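Side-chain contacts in pseudoazurin (Methylobacterium extorquens, PDB 1PMY), which binds one copper ion and probably carries electrons between redox partners in the periplasm, as blue copper proteins of this family do: residues A[79-82]-A[83-86]; A[107-110]-A[111-115]; A[96-99]-A[100-104]; A[57-60]-A[61-64]; A[23-26]-A[27-31]. All coordinates share one frame; numbering follows the deposited sequence.

Contact 1: A[79-82]-A[83-86]; sequences APHY and MMGM. With CU (copper (II) ion), chain B.
Two methionine sulfurs approach the imidazole of His-81 obliquely, Met-84 SD lying 4.2 Å from His-81 CD2 and Met-86 SD 3.8 Å from His-81 ND1. Over the centre of one face sits Pro-80 CB, while His-40 meets the ring from a neighbouring loop. This is the ligand loop of a type 1 copper site in a cupredoxin: Cys-78, His-81 and Met-86 follow one another along it, and His-40 completes the set. The copper is held by His-81 ND1 at 2.0 Å and more loosely by Met-86 SD at 2.7 Å. Met-86 reaches it because CG stands anti to the backbone N (chi1 -163°) and the rest of the chain runs extended, alongside His-81 and pointing the same way. The two ligand residues are packed from the root, His-81 CB lying 3.7 Å from Met-86 CB.

Two successive type I turns, 79-82 and 82-85, fold the backbone between the two ligands. His-81 O takes a nearly straight bond from Met-86 N at 3.0 Å and a weak one from Met-84 N. Tyr-82 turns its ring away from the metal, where Lys-77 makes a cation-pi contact with it. A water donates to Ala-79 O and accepts from Met-83 N. The second turn is closed by Gly-85 N, which binds Tyr-82 O at 2.8 Å from above the carbonyl plane, 57° out of it.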
loop_
_atom_site.group_PDB
_atom_site.type_symbol
_atom_site.label_atom_id
_atom_site.label_comp_id
_atom_site.label_asym_id
_atom_site.label_seq_id
_atom_site.Cartn_x
_atom_site.Cartn_y
_atom_site.Cartn_z
ATOM N N ALA A 79 -0.032 -9.551 3.768
ATOM C CA ALA A 79 -0.949 -10.687 4.003
ATOM C C ALA A 79 -1.059 -11.229 5.355
ATOM O O ALA A 79 -2.199 -11.193 5.941
ATOM C CB ALA A 79 -1.102 -11.623 2.851
ATOM N N PRO A 80 0.025 -11.675 6.003
ATOM C CA PRO A 80 -0.029 -12.238 7.349
ATOM C C PRO A 80 -0.463 -11.177 8.390
ATOM O O PRO A 80 -1.091 -11.663 9.376
ATOM C CB PRO A 80 1.417 -12.615 7.660
ATOM C CG PRO A 80 2.254 -12.043 6.591
ATOM C CD PRO A 80 1.383 -11.774 5.332
ATOM N N HIS A 81 -0.253 -9.859 8.150
ATOM C CA HIS A 81 -0.675 -8.884 9.170
ATOM C C HIS A 81 -1.804 -7.965 8.772
ATOM O O HIS A 81 -1.897 -6.815 9.266
ATOM C CB HIS A 81 0.547 -7.987 9.684
ATOM C CG HIS A 81 1.681 -8.863 10.059
ATOM N ND1 HIS A 81 2.956 -8.744 9.505
ATOM C CD2 HIS A 81 1.718 -9.869 10.978
ATOM C CE1 HIS A 81 3.727 -9.690 10.108
ATOM N NE2 HIS A 81 3.041 -10.329 10.987
ATOM N N TYR A 82 -2.658 -8.360 7.828
ATOM C CA TYR A 82 -3.800 -7.477 7.419
ATOM C C TYR A 82 -4.772 -7.192 8.567
ATOM O O TYR A 82 -5.092 -6.014 8.779
ATOM C CB TYR A 82 -4.413 -8.129 6.162
ATOM C CG TYR A 82 -5.712 -7.429 5.758
ATOM C CD1 TYR A 82 -5.803 -6.114 5.348
ATOM C CD2 TYR A 82 -6.910 -8.130 5.998
ATOM C CE1 TYR A 82 -7.041 -5.522 5.021
ATOM C CE2 TYR A 82 -8.161 -7.529 5.756
ATOM C CZ TYR A 82 -8.217 -6.285 5.170
ATOM O OH TYR A 82 -9.463 -5.696 5.049
ATOM N N MET A 83 -5.090 -8.202 9.360
ATOM C CA MET A 83 -6.008 -8.112 10.496
ATOM C C MET A 83 -5.451 -7.171 11.572
ATOM O O MET A 83 -6.138 -6.544 12.364
ATOM C CB MET A 83 -6.332 -9.497 11.088
ATOM C CG MET A 83 -7.322 -10.285 10.329
ATOM S SD MET A 83 -8.900 -9.470 10.159
ATOM C CE MET A 83 -9.568 -9.226 11.804
ATOM N N MET A 84 -4.115 -7.024 11.596
ATOM C CA MET A 84 -3.340 -6.142 12.418
ATOM C C MET A 84 -3.138 -4.755 11.802
ATOM O O MET A 84 -2.455 -3.954 12.396
ATOM C CB MET A 84 -1.959 -6.776 12.754
ATOM C CG MET A 84 -2.227 -7.833 13.845
ATOM S SD MET A 84 -0.569 -8.561 14.241
ATOM C CE MET A 84 -0.031 -7.242 15.437
ATOM N N GLY A 85 -3.791 -4.428 10.696
ATOM C CA GLY A 85 -3.738 -3.118 10.100
ATOM C C GLY A 85 -2.487 -2.803 9.291
ATOM O O GLY A 85 -2.272 -1.584 9.058
ATOM N N MET A 86 -1.762 -3.822 8.824
ATOM C CA MET A 86 -0.524 -3.433 8.025
ATOM C C MET A 86 -0.925 -3.214 6.572
ATOM O O MET A 86 -1.084 -4.191 5.799
ATOM C CB MET A 86 0.501 -4.583 8.142
ATOM C CG MET A 86 1.855 -3.968 7.705
ATOM S SD MET A 86 3.205 -5.111 8.258
ATOM C CE MET A 86 4.520 -4.468 7.174
HETATM CU CU CU B . 3.555 -7.724 7.932
HETATM O O HOH W 1 -4.354 -11.104 8.370
#

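Contact 2: A[107-110]-A[111-115]; sequences HNKL and TQKRL
Asn-108 and Thr-111 grip each other by two bonds at the start of helix 109-120, and this is the compact part of the contact. Asn-108 OD1 accepts from Thr-111 N at 2.9 Å, the donor lying above the amide carbonyl plane, and Asn-108 ND2 donates to Thr-111 OG1 at 3.0 Å. The side chain folds back over the helix end because CG sits in the crowded position between backbone N and carbonyl carbon (chi1 54°). Next to this pair, His-107 crosses Thr-111 and Leu-115 at about right angles: Thr-111 CG2 is 3.9 Å from His-107 CB, and Leu-115 CD1 comes to 3.4 Å from His-107 CE1. Thr-111 and Leu-115 also touch Val-87 of the sheet. Gln-112 OE1 lies at the edge of the His-107 ring, near its plane, and takes a weak bond from ND1 as well as one from a water; Gln-112 NE2 turns to Asp-116.

The outward side is much looser. Lys-109 NZ and Lys-113 NZ, like charges on exposed side chains, stand 4.4 Å apart. Exposed Leu-110 puts CD1 over one face of the Arg-114 guanidinium, 4.5 Å from Arg-114 NE, but Arg-114 itself is anchored, its NH2 and NH1 going to the carbonyls of Met-15 and Met-16. Together, the OD1-to-backbone bond and the Gln-112 N to Asn-108 O bond that follows mark the classic asparagine N-cap of an alpha helix.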
loop_
_atom_site.group_PDB
_atom_site.type_symbol
_atom_site.label_atom_id
_atom_site.label_comp_id
_atom_site.label_asym_id
_atom_site.label_seq_id
_atom_site.Cartn_x
_atom_site.Cartn_y
_atom_site.Cartn_z
ATOM N N HIS A 107 -13.133 -2.689 5.771
ATOM C CA HIS A 107 -12.027 -3.428 6.509
ATOM C C HIS A 107 -12.436 -3.497 7.983
ATOM O O HIS A 107 -13.370 -2.813 8.396
ATOM C CB HIS A 107 -10.731 -2.518 6.430
ATOM C CG HIS A 107 -10.293 -2.210 5.026
ATOM N ND1 HIS A 107 -10.550 -1.057 4.303
ATOM C CD2 HIS A 107 -9.646 -3.064 4.191
ATOM C CE1 HIS A 107 -10.031 -1.237 3.050
ATOM N NE2 HIS A 107 -9.497 -2.454 2.997
ATOM N N ASN A 108 -11.615 -4.268 8.768
ATOM C CA ASN A 108 -11.851 -4.288 10.242
ATOM C C ASN A 108 -11.556 -2.858 10.752
ATOM O O ASN A 108 -10.838 -2.084 10.071
ATOM C CB ASN A 108 -10.903 -5.305 10.962
ATOM C CG ASN A 108 -9.445 -4.964 10.567
ATOM O OD1 ASN A 108 -8.835 -4.159 11.306
ATOM N ND2 ASN A 108 -8.971 -5.476 9.445
ATOM N N LYS A 109 -12.072 -2.592 11.919
ATOM C CA LYS A 109 -11.990 -1.340 12.622
ATOM C C LYS A 109 -10.595 -0.724 12.653
ATOM O O LYS A 109 -10.392 0.456 12.287
ATOM C CB LYS A 109 -12.592 -1.415 14.027
ATOM C CG LYS A 109 -12.772 -0.004 14.607
ATOM C CD LYS A 109 -13.190 0.001 16.050
ATOM C CE LYS A 109 -14.211 1.051 16.445
ATOM N NZ LYS A 109 -14.100 2.322 15.671
ATOM N N LEU A 110 -9.649 -1.517 13.077
ATOM C CA LEU A 110 -8.229 -1.181 13.222
ATOM C C LEU A 110 -7.587 -0.791 11.938
ATOM O O LEU A 110 -6.919 0.296 11.891
ATOM C CB LEU A 110 -7.668 -2.218 14.141
ATOM C CG LEU A 110 -6.402 -2.917 14.127
ATOM C CD1 LEU A 110 -5.173 -2.192 13.606
ATOM C CD2 LEU A 110 -6.158 -3.410 15.590
ATOM N N THR A 111 -7.824 -1.512 10.853
ATOM C CA THR A 111 -7.273 -1.201 9.525
ATOM C C THR A 111 -7.960 0.064 8.999
ATOM O O THR A 111 -7.294 0.908 8.384
ATOM C CB THR A 111 -7.439 -2.362 8.480
ATOM O OG1 THR A 111 -6.669 -3.506 9.117
ATOM C CG2 THR A 111 -6.891 -2.133 7.109
ATOM N N GLN A 112 -9.258 0.177 9.196
ATOM C CA GLN A 112 -10.047 1.320 8.714
ATOM C C GLN A 112 -9.468 2.635 9.316
ATOM O O GLN A 112 -9.349 3.662 8.621
ATOM C CB GLN A 112 -11.552 1.253 9.036
ATOM C CG GLN A 112 -12.405 2.269 8.258
ATOM C CD GLN A 112 -12.257 2.212 6.755
ATOM O OE1 GLN A 112 -12.523 1.213 6.063
ATOM N NE2 GLN A 112 -11.678 3.201 6.086
ATOM N N LYS A 113 -9.151 2.514 10.592
ATOM C CA LYS A 113 -8.692 3.704 11.325
ATOM C C LYS A 113 -7.358 4.155 10.813
ATOM O O LYS A 113 -7.011 5.375 11.017
ATOM C CB LYS A 113 -8.739 3.522 12.832
ATOM C CG LYS A 113 -10.109 3.282 13.441
ATOM C CD LYS A 113 -11.230 3.949 12.700
ATOM C CE LYS A 113 -11.315 5.439 12.937
ATOM N NZ LYS A 113 -12.777 5.749 13.336
ATOM N N ARG A 114 -6.618 3.212 10.303
ATOM C CA ARG A 114 -5.296 3.550 9.724
ATOM C C ARG A 114 -5.445 4.189 8.380
ATOM O O ARG A 114 -4.646 5.074 8.016
ATOM C CB ARG A 114 -4.426 2.288 9.668
ATOM C CG ARG A 114 -3.777 2.135 11.071
ATOM C CD ARG A 114 -2.680 1.133 10.945
ATOM N NE ARG A 114 -2.150 0.872 12.304
ATOM C CZ ARG A 114 -1.195 -0.043 12.475
ATOM N NH1 ARG A 114 -0.710 -0.793 11.467
ATOM N NH2 ARG A 114 -0.658 -0.092 13.690
ATOM N N LEU A 115 -6.409 3.696 7.568
ATOM C CA LEU A 115 -6.594 4.250 6.226
ATOM C C LEU A 115 -7.206 5.637 6.218
ATOM O O LEU A 115 -6.930 6.416 5.291
ATOM C CB LEU A 115 -7.493 3.331 5.351
ATOM C CG LEU A 115 -6.848 2.044 4.916
ATOM C CD1 LEU A 115 -7.884 1.124 4.325
ATOM C CD2 LEU A 115 -5.743 2.350 3.907
HETATM O O HOH W 2 -14.689 -0.400 6.890
#

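Contact 3: A[96-99]-A[100-104]; sequences RDNL and EAAKS
Asn-98 carries CG between its backbone N and carbonyl carbon (chi1 80°), which sets ND2 4.1 Å from Ala-102 CB, while Leu-99 has CG opposite its own N (chi1 -173°), a turn that takes its side chain to Val-73 and Phe-119. A type I turn, 96-99, here runs straight into the first turn of helix 99-103. Asn-98 ND2 has its polar partner in Val-73 O, tying the helix start to strand 72-77; Ala-102 leans on the Val-73 side chain too, and Phe-119 belongs to the last helix.

Along the backbone, Ala-102 N binds Asn-98 O at 2.8 Å and Lys-103 N binds Leu-99 O at 2.9 Å. For the two preceding pairs of the same spacing water stands in: one water donates to Arg-96 O and accepts from Glu-100 N, and another links Asp-97 O to Ala-101 N in the same way. On the exposed side Glu-100 bends at chi2 and its OE1 forms a salt bridge with Lys-103 NZ at 2.5 Å, approached from above the carboxylate plane. Near the end, Glu-100 O takes two donors of Ser-104 from opposite faces, N at 3.1 Å and OG at 2.6 Å.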
loop_
_atom_site.group_PDB
_atom_site.type_symbol
_atom_site.label_atom_id
_atom_site.label_comp_id
_atom_site.label_asym_id
_atom_site.label_seq_id
_atom_site.Cartn_x
_atom_site.Cartn_y
_atom_site.Cartn_z
ATOM N N ARG A 96 -7.966 10.038 -10.761
ATOM C CA ARG A 96 -8.598 9.610 -9.517
ATOM C C ARG A 96 -9.919 8.856 -9.807
ATOM O O ARG A 96 -10.832 8.767 -8.951
ATOM C CB ARG A 96 -8.798 10.702 -8.526
ATOM C CG ARG A 96 -7.573 11.530 -8.091
ATOM C CD ARG A 96 -6.706 10.818 -7.130
ATOM N NE ARG A 96 -5.482 11.583 -6.788
ATOM C CZ ARG A 96 -4.313 11.406 -7.432
ATOM N NH1 ARG A 96 -4.075 10.556 -8.396
ATOM N NH2 ARG A 96 -3.378 12.213 -6.949
ATOM N N ASP A 97 -9.975 8.260 -10.968
ATOM C CA ASP A 97 -11.125 7.469 -11.446
ATOM C C ASP A 97 -11.544 6.413 -10.432
ATOM O O ASP A 97 -12.769 6.273 -10.232
ATOM C CB ASP A 97 -10.879 6.813 -12.807
ATOM C CG ASP A 97 -10.626 7.694 -13.973
ATOM O OD1 ASP A 97 -10.658 8.944 -13.900
ATOM O OD2 ASP A 97 -10.365 7.125 -15.069
ATOM N N ASN A 98 -10.616 5.677 -9.815
ATOM C CA ASN A 98 -10.912 4.640 -8.870
ATOM C C ASN A 98 -10.946 5.027 -7.406
ATOM O O ASN A 98 -11.090 4.184 -6.464
ATOM C CB ASN A 98 -10.098 3.366 -9.134
ATOM C CG ASN A 98 -8.675 3.600 -8.529
ATOM O OD1 ASN A 98 -8.014 4.602 -8.795
ATOM N ND2 ASN A 98 -8.280 2.646 -7.698
ATOM N N LEU A 99 -10.777 6.301 -7.086
ATOM C CA LEU A 99 -10.839 6.748 -5.656
ATOM C C LEU A 99 -12.136 6.377 -4.923
ATOM O O LEU A 99 -12.009 5.858 -3.818
ATOM C CB LEU A 99 -10.655 8.289 -5.698
ATOM C CG LEU A 99 -10.523 8.910 -4.305
ATOM C CD1 LEU A 99 -9.482 8.321 -3.437
ATOM C CD2 LEU A 99 -10.145 10.410 -4.630
ATOM N N GLU A 100 -13.289 6.660 -5.431
ATOM C CA GLU A 100 -14.565 6.367 -4.682
ATOM C C GLU A 100 -14.660 4.866 -4.510
ATOM O O GLU A 100 -15.060 4.414 -3.411
ATOM C CB GLU A 100 -15.734 6.926 -5.516
ATOM C CG GLU A 100 -17.151 6.660 -4.951
ATOM C CD GLU A 100 -17.414 7.109 -3.557
ATOM O OE1 GLU A 100 -16.743 7.988 -2.986
ATOM O OE2 GLU A 100 -18.341 6.446 -2.991
ATOM N N ALA A 101 -14.314 4.087 -5.536
ATOM C CA ALA A 101 -14.289 2.641 -5.447
ATOM C C ALA A 101 -13.349 2.117 -4.351
ATOM O O ALA A 101 -13.675 1.214 -3.541
ATOM C CB ALA A 101 -14.115 1.916 -6.763
ATOM N N ALA A 102 -12.136 2.673 -4.369
ATOM C CA ALA A 102 -11.060 2.167 -3.444
ATOM C C ALA A 102 -11.413 2.525 -2.007
ATOM O O ALA A 102 -11.218 1.682 -1.086
ATOM C CB ALA A 102 -9.699 2.658 -3.837
ATOM N N LYS A 103 -11.942 3.718 -1.789
ATOM C CA LYS A 103 -12.322 4.223 -0.433
ATOM C C LYS A 103 -13.514 3.451 0.124
ATOM O O LYS A 103 -13.659 3.203 1.322
ATOM C CB LYS A 103 -12.620 5.668 -0.580
ATOM C CG LYS A 103 -12.285 6.796 0.268
ATOM C CD LYS A 103 -12.995 8.064 -0.249
ATOM C CE LYS A 103 -14.460 8.195 0.018
ATOM N NZ LYS A 103 -15.540 7.584 -0.825
ATOM N N SER A 104 -14.389 2.912 -0.772
ATOM C CA SER A 104 -15.553 2.123 -0.406
ATOM C C SER A 104 -15.282 0.723 0.052
ATOM O O SER A 104 -16.225 0.058 0.556
ATOM C CB SER A 104 -16.593 2.162 -1.547
ATOM O OG SER A 104 -16.960 3.481 -1.834
HETATM O O HOH W 3 -13.188 8.776 -7.633
HETATM O O HOH W 4 -14.362 5.337 -8.456
#

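Contact 4: A[57-60]-A[61-64]; sequences KTTV and GQEA
Thr-58 CG2 and Ala-64 CB touch at 3.6 Å, methyl against methyl, where the two arms of the loop come back together. Nearer the bend, Thr-59 and Gln-62 cross obliquely: Thr-59 CG2 packs on the amide carbon, 3.8 Å from Gln-62 CD, and Thr-59 CB is equally far from Gln-62 NE2. Gln-62 starts with CG beside its backbone N (chi1 -68°) and then runs extended, which carries the amide across the threonine.

Between the arms lies one water with three bonds. It donates to Thr-59 O at 2.7 Å and to Gln-62 O at 2.6 Å, and accepts from Thr-58 OG1 at 2.9 Å. That hydroxyl is in turn held by Val-42 N, so the water is positioned from the neighbouring loop as well. Farther out, Asn-41 ND2 binds Thr-58 O, Val-60 lies on Asn-41, and Gly-61 shares a backbone bond with His-40, one of the copper ligands. The Val-60 side chain is about 7 Å from the copper.

Gln-62 N closes the bend on Thr-59 O at 3.2 Å, and Gly-61 follows Val-60 with a positive phi of 77°: the signature of a type II beta turn, here leading into edge strand 64-67.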
loop_
_atom_site.group_PDB
_atom_site.type_symbol
_atom_site.label_atom_id
_atom_site.label_comp_id
_atom_site.label_asym_id
_atom_site.label_seq_id
_atom_site.Cartn_x
_atom_site.Cartn_y
_atom_site.Cartn_z
ATOM N N LYS A 57 1.673 -9.938 -5.427
ATOM C CA LYS A 57 1.713 -10.847 -4.300
ATOM C C LYS A 57 3.198 -11.306 -4.206
ATOM O O LYS A 57 3.653 -12.173 -4.887
ATOM C CB LYS A 57 0.846 -12.102 -4.380
ATOM C CG LYS A 57 0.792 -12.667 -2.972
ATOM C CD LYS A 57 0.758 -14.056 -2.670
ATOM C CE LYS A 57 -0.050 -15.098 -3.322
ATOM N NZ LYS A 57 0.832 -16.324 -3.588
ATOM N N THR A 58 3.868 -10.688 -3.231
ATOM C CA THR A 58 5.280 -10.915 -3.006
ATOM C C THR A 58 5.511 -12.030 -1.992
ATOM O O THR A 58 4.612 -12.397 -1.285
ATOM C CB THR A 58 6.092 -9.578 -2.693
ATOM O OG1 THR A 58 5.705 -9.030 -1.384
ATOM C CG2 THR A 58 5.738 -8.533 -3.806
ATOM N N THR A 59 6.755 -12.487 -2.006
ATOM C CA THR A 59 7.215 -13.539 -1.061
ATOM C C THR A 59 7.680 -12.896 0.226
ATOM O O THR A 59 8.326 -11.842 0.402
ATOM C CB THR A 59 8.435 -14.315 -1.714
ATOM O OG1 THR A 59 7.905 -14.862 -2.942
ATOM C CG2 THR A 59 8.937 -15.380 -0.715
ATOM N N VAL A 60 7.096 -13.539 1.271
ATOM C CA VAL A 60 7.359 -13.109 2.632
ATOM C C VAL A 60 8.878 -13.050 2.972
ATOM O O VAL A 60 9.609 -13.996 2.633
ATOM C CB VAL A 60 6.489 -13.873 3.603
ATOM C CG1 VAL A 60 6.943 -13.566 5.051
ATOM C CG2 VAL A 60 5.006 -13.633 3.492
ATOM N N GLY A 61 9.245 -11.948 3.582
ATOM C CA GLY A 61 10.634 -11.732 4.031
ATOM C C GLY A 61 11.637 -11.357 2.956
ATOM O O GLY A 61 12.850 -11.228 3.267
ATOM N N GLN A 62 11.187 -11.144 1.710
ATOM C CA GLN A 62 12.106 -10.760 0.612
ATOM C C GLN A 62 11.910 -9.305 0.217
ATOM O O GLN A 62 10.786 -8.722 0.241
ATOM C CB GLN A 62 11.793 -11.579 -0.663
ATOM C CG GLN A 62 12.135 -13.032 -0.467
ATOM C CD GLN A 62 12.299 -13.821 -1.725
ATOM O OE1 GLN A 62 12.717 -14.995 -1.601
ATOM N NE2 GLN A 62 11.954 -13.375 -2.926
ATOM N N GLU A 63 13.012 -8.727 -0.321
ATOM C CA GLU A 63 12.883 -7.319 -0.856
ATOM C C GLU A 63 12.036 -7.529 -2.138
ATOM O O GLU A 63 12.128 -8.657 -2.758
ATOM C CB GLU A 63 14.190 -6.899 -1.492
ATOM C CG GLU A 63 15.462 -6.890 -0.774
ATOM C CD GLU A 63 16.415 -5.732 -1.107
ATOM O OE1 GLU A 63 16.375 -5.251 -2.257
ATOM O OE2 GLU A 63 17.118 -5.350 -0.187
ATOM N N ALA A 64 11.306 -6.531 -2.537
ATOM C CA ALA A 64 10.485 -6.682 -3.743
ATOM C C ALA A 64 10.360 -5.311 -4.391
ATOM O O ALA A 64 10.415 -4.315 -3.659
ATOM C CB ALA A 64 9.038 -7.128 -3.337
HETATM O O HOH W 5 8.197 -9.206 0.117
#

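Contact 5: A[23-26]-A[27-31]; sequences VRLK and PGDSI
Asp-29 folds back over the start of the turn, most of its side-chain atoms meeting Lys-26. CB meets Lys-26 O at 3.3 Å and Leu-25 CD2 at 3.8 Å. CG stays close to the same Lys-26 O, since chi1 of -58° keeps it beside the aspartate's own backbone N. At the tip, OD2 accepts a nearly straight bond from Lys-26 N at 2.8 Å, the donor arriving from above the carboxylate plane, 49° out of it. The other oxygen, OD1, is bound by the chain terminus, Asp-1 N. With two N-H donors on a buried carboxylate, one of them an amino terminus that is probably charged, the ionised form is likely stabilised.

The backbone answers in the reverse sense: Asp-29 N binds Lys-26 O at 3.0 Å and closes a type II beta turn from Lys-26 to Asp-29, with Gly-28 at the positive-phi position. This turn joins strands 17-25 and 30-34 of the cupredoxin beta fold, which are not paired with each other; strand 2-8 lies between them in the sheet order. The linkage to the proline ring brings Lys-26 CB to 3.3 Å from Pro-27 CD. On the strands flanking the turn, Leu-25 and Ile-31 cross at about a right angle, with CD1 of the leucine 3.9 Å from CG1 of the isoleucine. Ile-31 CD1 then meets Val-23 CG1 tip to tip at 4.0 Å, and Val-3, Val-5 and Val-90 pack around this apolar group.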
loop_
_atom_site.group_PDB
_atom_site.type_symbol
_atom_site.label_atom_id
_atom_site.label_comp_id
_atom_site.label_asym_id
_atom_site.label_seq_id
_atom_site.Cartn_x
_atom_site.Cartn_y
_atom_site.Cartn_z
ATOM N N VAL A 23 2.423 6.897 -0.127
ATOM C CA VAL A 23 3.392 7.158 -1.168
ATOM C C VAL A 23 2.779 7.860 -2.381
ATOM O O VAL A 23 1.861 7.297 -3.009
ATOM C CB VAL A 23 4.074 5.804 -1.643
ATOM C CG1 VAL A 23 5.215 6.180 -2.607
ATOM C CG2 VAL A 23 4.714 5.079 -0.437
ATOM N N ARG A 24 3.374 8.966 -2.780
ATOM C CA ARG A 24 2.954 9.720 -3.999
ATOM C C ARG A 24 3.945 9.441 -5.110
ATOM O O ARG A 24 5.139 9.696 -4.834
ATOM C CB ARG A 24 2.716 11.172 -3.696
ATOM C CG ARG A 24 1.684 11.441 -2.599
ATOM C CD ARG A 24 1.573 12.913 -2.275
ATOM N NE ARG A 24 1.177 13.119 -0.842
ATOM C CZ ARG A 24 -0.064 13.425 -0.480
ATOM N NH1 ARG A 24 -1.020 13.643 -1.381
ATOM N NH2 ARG A 24 -0.405 13.496 0.822
ATOM N N LEU A 25 3.599 8.922 -6.239
ATOM C CA LEU A 25 4.500 8.544 -7.333
ATOM C C LEU A 25 3.958 9.135 -8.643
ATOM O O LEU A 25 2.802 9.468 -8.755
ATOM C CB LEU A 25 4.375 6.997 -7.547
ATOM C CG LEU A 25 4.892 6.096 -6.429
ATOM C CD1 LEU A 25 4.885 4.641 -6.904
ATOM C CD2 LEU A 25 6.312 6.457 -6.075
ATOM N N LYS A 26 4.850 9.083 -9.619
ATOM C CA LYS A 26 4.555 9.464 -10.991
ATOM C C LYS A 26 4.545 8.149 -11.770
ATOM O O LYS A 26 5.155 7.189 -11.280
ATOM C CB LYS A 26 5.680 10.319 -11.615
ATOM C CG LYS A 26 5.703 11.707 -10.913
ATOM C CD LYS A 26 5.744 12.779 -12.002
ATOM C CE LYS A 26 4.468 12.758 -12.906
ATOM N NZ LYS A 26 4.891 13.414 -14.211
ATOM N N PRO A 27 3.838 8.155 -12.882
ATOM C CA PRO A 27 3.799 6.944 -13.724
ATOM C C PRO A 27 5.254 6.630 -14.119
ATOM O O PRO A 27 6.045 7.529 -14.478
ATOM C CB PRO A 27 2.904 7.357 -14.895
ATOM C CG PRO A 27 2.402 8.704 -14.643
ATOM C CD PRO A 27 3.136 9.292 -13.483
ATOM N N GLY A 28 5.610 5.355 -14.073
ATOM C CA GLY A 28 6.987 4.890 -14.384
ATOM C C GLY A 28 7.768 4.683 -13.080
ATOM O O GLY A 28 8.727 3.907 -13.138
ATOM N N ASP A 29 7.350 5.320 -11.942
ATOM C CA ASP A 29 8.044 5.158 -10.677
ATOM C C ASP A 29 7.917 3.689 -10.183
ATOM O O ASP A 29 6.932 2.979 -10.506
ATOM C CB ASP A 29 7.814 6.122 -9.587
ATOM C CG ASP A 29 8.095 7.582 -9.855
ATOM O OD1 ASP A 29 9.035 7.854 -10.706
ATOM O OD2 ASP A 29 7.526 8.472 -9.285
ATOM N N SER A 30 8.815 3.303 -9.341
ATOM C CA SER A 30 8.771 2.007 -8.672
ATOM C C SER A 30 8.907 2.237 -7.164
ATOM O O SER A 30 9.378 3.274 -6.601
ATOM C CB SER A 30 9.739 1.022 -9.288
ATOM O OG SER A 30 11.059 1.473 -8.991
ATOM N N ILE A 31 8.446 1.216 -6.404
ATOM C CA ILE A 31 8.720 1.207 -4.951
ATOM C C ILE A 31 9.600 -0.041 -4.722
ATOM O O ILE A 31 9.280 -1.069 -5.271
ATOM C CB ILE A 31 7.405 1.092 -4.071
ATOM C CG1 ILE A 31 6.582 2.391 -4.189
ATOM C CG2 ILE A 31 7.699 0.753 -2.587
ATOM C CD1 ILE A 31 5.094 2.289 -3.612
#

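Contacts 3 and 4 lie at the surface, on opposite sides of the chain's centre, and both use waters to finish backbone bonding. Contacts 1, 2 and 5 are partly buried. Contact 5 is apolar on its strand side, with a carboxylate anchored in the turn, whereas contact 1 supplies a histidine nitrogen and one methionine sulfur to copper. Contact 2 backs onto contact 1: Arg-114 NH1 reaches Gly-85 O in a probable, weak hydrogen bond, and their centres are 10 Å apart. Contacts 2 and 3 are both helix starts in the C-terminal part, one capped by a side chain, the other with water-bridged N-H groups. Contacts 4 and 5 are both built on type II turns.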